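Local coordinates for hypothetical protein TTHA1254 (Thermus thermophilus, PDB 2D4P) that is of unknown function but is related to GNAT-type acetyltransferases and may transfer acyl groups, at residues E9-L14 and V23-L28; R16-R21 and M47-A52. All coordinates share one frame; numbering follows the deposited sequence.

Interaction 1: residues E9-L14 and V23-L28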
loop_
_atom_site.group_PDB
_atom_site.type_symbol
_atom_site.label_atom_id
_atom_site.label_comp_id
_atom_site.label_asym_id
_atom_site.label_seq_id
_atom_site.Cartn_x
_atom_site.Cartn_y
_atom_site.Cartn_z
ATOM N N GLU A 9 -6.284 -16.507 4.984
ATOM C CA GLU A 9 -6.073 -16.808 6.394
ATOM C C GLU A 9 -5.691 -15.568 7.207
ATOM O O GLU A 9 -5.816 -15.564 8.436
ATOM C CB GLU A 9 -4.991 -17.891 6.540
ATOM C CG GLU A 9 -5.450 -19.305 6.160
ATOM C CD GLU A 9 -5.644 -19.550 4.647
ATOM O OE1 GLU A 9 -5.019 -18.859 3.795
ATOM O OE2 GLU A 9 -6.445 -20.461 4.297
ATOM N N ASP A 10 -5.242 -14.525 6.507
ATOM C CA ASP A 10 -4.809 -13.279 7.106
ATOM C C ASP A 10 -5.890 -12.215 7.220
ATOM O O ASP A 10 -5.612 -11.087 7.617
ATOM C CB ASP A 10 -3.687 -12.693 6.259
ATOM C CG ASP A 10 -2.441 -13.523 6.296
ATOM O OD1 ASP A 10 -2.004 -13.938 7.399
ATOM O OD2 ASP A 10 -1.818 -13.802 5.266
ATOM N N LEU A 11 -7.119 -12.555 6.875
ATOM C CA LEU A 11 -8.188 -11.564 6.917
ATOM C C LEU A 11 -8.295 -10.828 8.294
ATOM O O LEU A 11 -8.295 -9.597 8.347
ATOM C CB LEU A 11 -9.508 -12.214 6.478
ATOM C CG LEU A 11 -10.718 -11.289 6.386
ATOM C CD1 LEU A 11 -10.504 -10.180 5.386
ATOM C CD2 LEU A 11 -11.948 -12.126 6.051
ATOM N N ASP A 12 -8.325 -11.576 9.399
ATOM C CA ASP A 12 -8.345 -10.979 10.740
ATOM C C ASP A 12 -7.160 -10.078 11.074
ATOM O O ASP A 12 -7.340 -9.026 11.674
ATOM C CB ASP A 12 -8.458 -12.078 11.801
ATOM C CG ASP A 12 -9.807 -12.739 11.794
ATOM O OD1 ASP A 12 -10.707 -12.185 11.150
ATOM O OD2 ASP A 12 -10.066 -13.791 12.427
ATOM N N ARG A 13 -5.960 -10.507 10.697
ATOM C CA ARG A 13 -4.748 -9.725 10.878
ATOM C C ARG A 13 -4.846 -8.399 10.143
ATOM O O ARG A 13 -4.488 -7.360 10.698
ATOM C CB ARG A 13 -3.536 -10.472 10.322
ATOM C CG ARG A 13 -3.072 -11.659 11.113
ATOM C CD ARG A 13 -1.851 -12.276 10.462
ATOM N NE ARG A 13 -1.223 -13.334 11.243
ATOM C CZ ARG A 13 -1.564 -14.604 11.188
ATOM N NH1 ARG A 13 -2.571 -15.005 10.417
ATOM N NH2 ARG A 13 -0.905 -15.485 11.941
ATOM N N LEU A 14 -5.314 -8.428 8.888
ATOM C CA LEU A 14 -5.482 -7.190 8.137
ATOM C C LEU A 14 -6.461 -6.263 8.851
ATOM O O LEU A 14 -6.201 -5.087 9.000
ATOM C CB LEU A 14 -5.977 -7.450 6.720
ATOM C CG LEU A 14 -4.989 -8.135 5.765
ATOM C CD1 LEU A 14 -5.617 -8.165 4.354
ATOM C CD2 LEU A 14 -3.704 -7.397 5.725
ATOM N N VAL A 23 -11.390 -4.321 5.637
ATOM C CA VAL A 23 -11.026 -4.972 4.390
ATOM C C VAL A 23 -11.924 -6.183 4.263
ATOM O O VAL A 23 -11.976 -7.038 5.166
ATOM C CB VAL A 23 -9.527 -5.441 4.421
ATOM C CG1 VAL A 23 -9.127 -6.068 3.087
ATOM C CG2 VAL A 23 -8.619 -4.280 4.774
ATOM N N SER A 24 -12.663 -6.259 3.165
ATOM C CA SER A 24 -13.494 -7.428 2.923
ATOM C C SER A 24 -12.651 -8.585 2.395
ATOM O O SER A 24 -11.532 -8.396 1.909
ATOM C CB SER A 24 -14.607 -7.107 1.912
ATOM O OG SER A 24 -14.036 -6.851 0.619
ATOM N N LEU A 25 -13.218 -9.778 2.469
ATOM C CA LEU A 25 -12.620 -10.945 1.861
ATOM C C LEU A 25 -12.438 -10.745 0.368
ATOM O O LEU A 25 -11.426 -11.165 -0.173
ATOM C CB LEU A 25 -13.488 -12.188 2.075
ATOM C CG LEU A 25 -12.951 -13.524 1.574
ATOM C CD1 LEU A 25 -11.580 -13.809 2.153
ATOM C CD2 LEU A 25 -13.920 -14.637 1.944
ATOM N N GLY A 26 -13.424 -10.106 -0.277
ATOM C CA GLY A 26 -13.330 -9.830 -1.700
ATOM C C GLY A 26 -12.150 -8.936 -2.025
ATOM O O GLY A 26 -11.415 -9.178 -2.991
ATOM N N ALA A 27 -11.967 -7.903 -1.212
ATOM C CA ALA A 27 -10.841 -6.986 -1.375
ATOM C C ALA A 27 -9.511 -7.700 -1.123
ATOM O O ALA A 27 -8.594 -7.566 -1.905
ATOM C CB ALA A 27 -10.984 -5.784 -0.461
ATOM N N LEU A 28 -9.450 -8.504 -0.072
ATOM C CA LEU A 28 -8.246 -9.265 0.237
ATOM C C LEU A 28 -7.868 -10.154 -0.951
ATOM O O LEU A 28 -6.722 -10.151 -1.394
ATOM C CB LEU A 28 -8.461 -10.119 1.498
ATOM C CG LEU A 28 -7.272 -10.976 1.983
ATOM C CD1 LEU A 28 -7.450 -11.330 3.460
ATOM C CD2 LEU A 28 -7.119 -12.265 1.193
#
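L11, L28 and L14 carry this contact between the starts of helices 11-16 and 25-34, which both lie between strands 2-4 and 38-42 in the chain, consistent with alpha1 and alpha2 of the GNAT fold. L28 CD1 wedges between L11 and L14: CG is anti to the backbone N (chi1 -179°), and the methyl presses on the backbone of the facing helix, 3.5 Å from L11 CA. L11 CB is 3.8 Å from L28 CD1, and L14 CD1 meets the same methyl at 3.8 Å; both leucines cross L28 obliquely. L11, also with CG anti to its N, reaches past L28 to the chain leading into the second helix, where its CD1 rests 3.5 Å from V23 O. Its other methyl, CD2, makes a looser contact with L25 CD1 (4.3 Å). L14 CD1 extends the apolar patch to V23 CG1. S24 sets the start of the second helix as its N-cap: S24 OG accepts from A27 N at 3.0 Å, with an N-H...O angle of 159°. Just before the first helix, D10 is engaged by R4 and T7 through OD2 and by R13 through OD1. No hydrogen bond or salt bridge crosses between the segments, so the fit of branched aliphatic side chains holds the two helix starts together, while the polar groups serve their own segments or other neighbours.

Interaction 2: residues R16-R21 and M47-A52; sequences RLAGKR and MGFALA
Aliphatic contacts with the strand backbone centre on L17, in the segment leading from helix 11-16 toward helix 25-34. Its CB points at the strand and its CG stands anti to the carbonyl carbon (chi1 -62°), which lays both methyls over the M47-G48 peptide. CD1 lies 3.3 Å from G48 N, and CD2 touches M47 C at 3.5 Å. The leucine comes down directly on main chain; L39 and P46 also touch L17.

The contact with an aromatic ring comes next along the strand. F49 CG sits between its own N and carbonyl carbon, the crowded position (chi1 68°), and the ring rises toward the loop. L17 CB meets the ring edge 3.8 Å from F49 CD2, and L17 CD1 also lies at this edge, in the ring plane. A18 CB adds a looser touch to F49 CE2 at 4.3 Å. An alanine in place of L17 would lack both methyls that lie on the M47-G48 peptide, keeping only CB against the ring, and would probably loosen the loop's seat on the strand.

M47 and G48 both face A40 of the adjacent antiparallel strand 38-42, forming a classic beta bulge, and on this irregular part of strand 45-56, within the mixed sheet, L17 settles.

No hydrogen bond crosses between the segments. A type II' turn from A18 to R21 is closed by R21 N to A18 O, 3.0 Å, with G19 at positive phi (57°). R67 of strand 61-70 donates to both A18 O and R21 O.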
loop_
_atom_site.group_PDB
_atom_site.type_symbol
_atom_site.label_atom_id
_atom_site.label_comp_id
_atom_site.label_asym_id
_atom_site.label_seq_id
_atom_site.Cartn_x
_atom_site.Cartn_y
_atom_site.Cartn_z
ATOM N N ARG A 16 -7.315 -6.213 11.943
ATOM C CA ARG A 16 -6.744 -5.679 13.184
ATOM C C ARG A 16 -5.983 -4.370 12.926
ATOM O O ARG A 16 -5.854 -3.539 13.831
ATOM C CB ARG A 16 -5.816 -6.704 13.856
ATOM C CG ARG A 16 -6.528 -7.627 14.824
ATOM C CD ARG A 16 -5.638 -8.771 15.305
ATOM N NE ARG A 16 -4.583 -8.262 16.178
ATOM C CZ ARG A 16 -3.496 -8.944 16.550
ATOM N NH1 ARG A 16 -3.285 -10.188 16.106
ATOM N NH2 ARG A 16 -2.610 -8.363 17.361
ATOM N N LEU A 17 -5.474 -4.199 11.700
ATOM C CA LEU A 17 -4.772 -2.988 11.272
ATOM C C LEU A 17 -5.639 -1.967 10.541
ATOM O O LEU A 17 -5.167 -0.879 10.223
ATOM C CB LEU A 17 -3.620 -3.356 10.326
ATOM C CG LEU A 17 -2.538 -4.239 10.945
ATOM C CD1 LEU A 17 -1.822 -5.021 9.849
ATOM C CD2 LEU A 17 -1.583 -3.413 11.805
ATOM N N ALA A 18 -6.885 -2.324 10.242
ATOM C CA ALA A 18 -7.716 -1.560 9.308
ATOM C C ALA A 18 -8.608 -0.478 9.964
ATOM O O ALA A 18 -9.327 0.234 9.267
ATOM C CB ALA A 18 -8.586 -2.513 8.511
ATOM N N GLY A 19 -8.546 -0.369 11.287
ATOM C CA GLY A 19 -9.259 0.657 12.006
ATOM C C GLY A 19 -10.765 0.602 11.713
ATOM O O GLY A 19 -11.393 -0.461 11.826
ATOM N N LYS A 20 -11.324 1.744 11.325
ATOM C CA LYS A 20 -12.761 1.858 11.093
ATOM C C LYS A 20 -13.131 1.650 9.642
ATOM O O LYS A 20 -14.249 1.962 9.240
ATOM C CB LYS A 20 -13.257 3.216 11.584
ATOM C CG LYS A 20 -13.122 3.381 13.081
ATOM C CD LYS A 20 -13.484 4.781 13.521
ATOM C CE LYS A 20 -13.229 4.950 14.984
ATOM N NZ LYS A 20 -13.696 6.279 15.494
ATOM N N ARG A 21 -12.186 1.173 8.837
ATOM C CA ARG A 21 -12.414 0.914 7.416
ATOM C C ARG A 21 -11.964 -0.510 7.090
ATOM O O ARG A 21 -10.820 -0.764 6.701
ATOM C CB ARG A 21 -11.690 1.942 6.541
ATOM C CG ARG A 21 -12.217 3.347 6.690
ATOM C CD ARG A 21 -11.293 4.410 6.113
ATOM N NE ARG A 21 -10.737 4.014 4.815
ATOM C CZ ARG A 21 -9.467 4.193 4.421
ATOM N NH1 ARG A 21 -8.567 4.774 5.231
ATOM N NH2 ARG A 21 -9.102 3.790 3.197
ATOM N N MET A 47 1.632 -5.667 11.795
ATOM C CA MET A 47 2.193 -4.336 11.956
ATOM C C MET A 47 1.829 -3.372 10.827
ATOM O O MET A 47 2.045 -2.174 10.963
ATOM C CB MET A 47 3.717 -4.417 12.091
ATOM C CG MET A 47 4.202 -4.967 13.454
ATOM S SD MET A 47 3.706 -3.918 14.828
ATOM C CE MET A 47 4.835 -2.525 14.634
ATOM N N GLY A 48 1.293 -3.880 9.720
ATOM C CA GLY A 48 0.855 -3.011 8.651
ATOM C C GLY A 48 0.459 -3.796 7.428
ATOM O O GLY A 48 0.684 -5.013 7.344
ATOM N N PHE A 49 -0.111 -3.097 6.462
ATOM C CA PHE A 49 -0.361 -3.710 5.163
ATOM C C PHE A 49 -0.405 -2.651 4.084
ATOM O O PHE A 49 -0.635 -1.477 4.360
ATOM C CB PHE A 49 -1.665 -4.542 5.182
ATOM C CG PHE A 49 -2.940 -3.722 5.336
ATOM C CD1 PHE A 49 -3.550 -3.121 4.247
ATOM C CD2 PHE A 49 -3.561 -3.631 6.571
ATOM C CE1 PHE A 49 -4.701 -2.387 4.404
ATOM C CE2 PHE A 49 -4.726 -2.894 6.731
ATOM C CZ PHE A 49 -5.296 -2.288 5.643
ATOM N N ALA A 50 -0.175 -3.078 2.846
ATOM C CA ALA A 50 -0.279 -2.205 1.683
ATOM C C ALA A 50 -1.127 -2.912 0.635
ATOM O O ALA A 50 -0.856 -4.057 0.299
ATOM C CB ALA A 50 1.090 -1.877 1.112
ATOM N N LEU A 51 -2.170 -2.224 0.160
ATOM C CA LEU A 51 -3.003 -2.695 -0.945
ATOM C C LEU A 51 -2.606 -1.884 -2.150
ATOM O O LEU A 51 -2.756 -0.682 -2.144
ATOM C CB LEU A 51 -4.478 -2.463 -0.648
ATOM C CG LEU A 51 -4.952 -3.034 0.674
ATOM C CD1 LEU A 51 -6.450 -2.830 0.748
ATOM C CD2 LEU A 51 -4.564 -4.498 0.888
ATOM N N ALA A 52 -2.046 -2.553 -3.137
ATOM C CA ALA A 52 -1.512 -1.907 -4.334
ATOM C C ALA A 52 -1.826 -2.723 -5.583
ATOM O O ALA A 52 -2.034 -3.929 -5.525
ATOM C CB ALA A 52 -0.020 -1.656 -4.212
#

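How the interactions relate
The two contacts are neighbours, with centres about 9 Å apart, and their segments alternate along the chain: 9-14, 16-21, 23-28, then 47-52. The F49 ring joins them. It belongs to interaction 2, yet F49 CE2 lies 3.5 Å from L14 O, and F49 CZ packs 4.0 Å from V23 CG2. V23 CG2 also approaches A18 CB, at 4.1 Å. The leucine-rich junction of interaction 1 and the loop-on-strand contact of interaction 2 thus share one apolar region, which sets helix 11-16, the turn after it and V23, which leads into helix 25-34, against strand 45-56. Neither contact includes a bound ligand or an identified active-site residue.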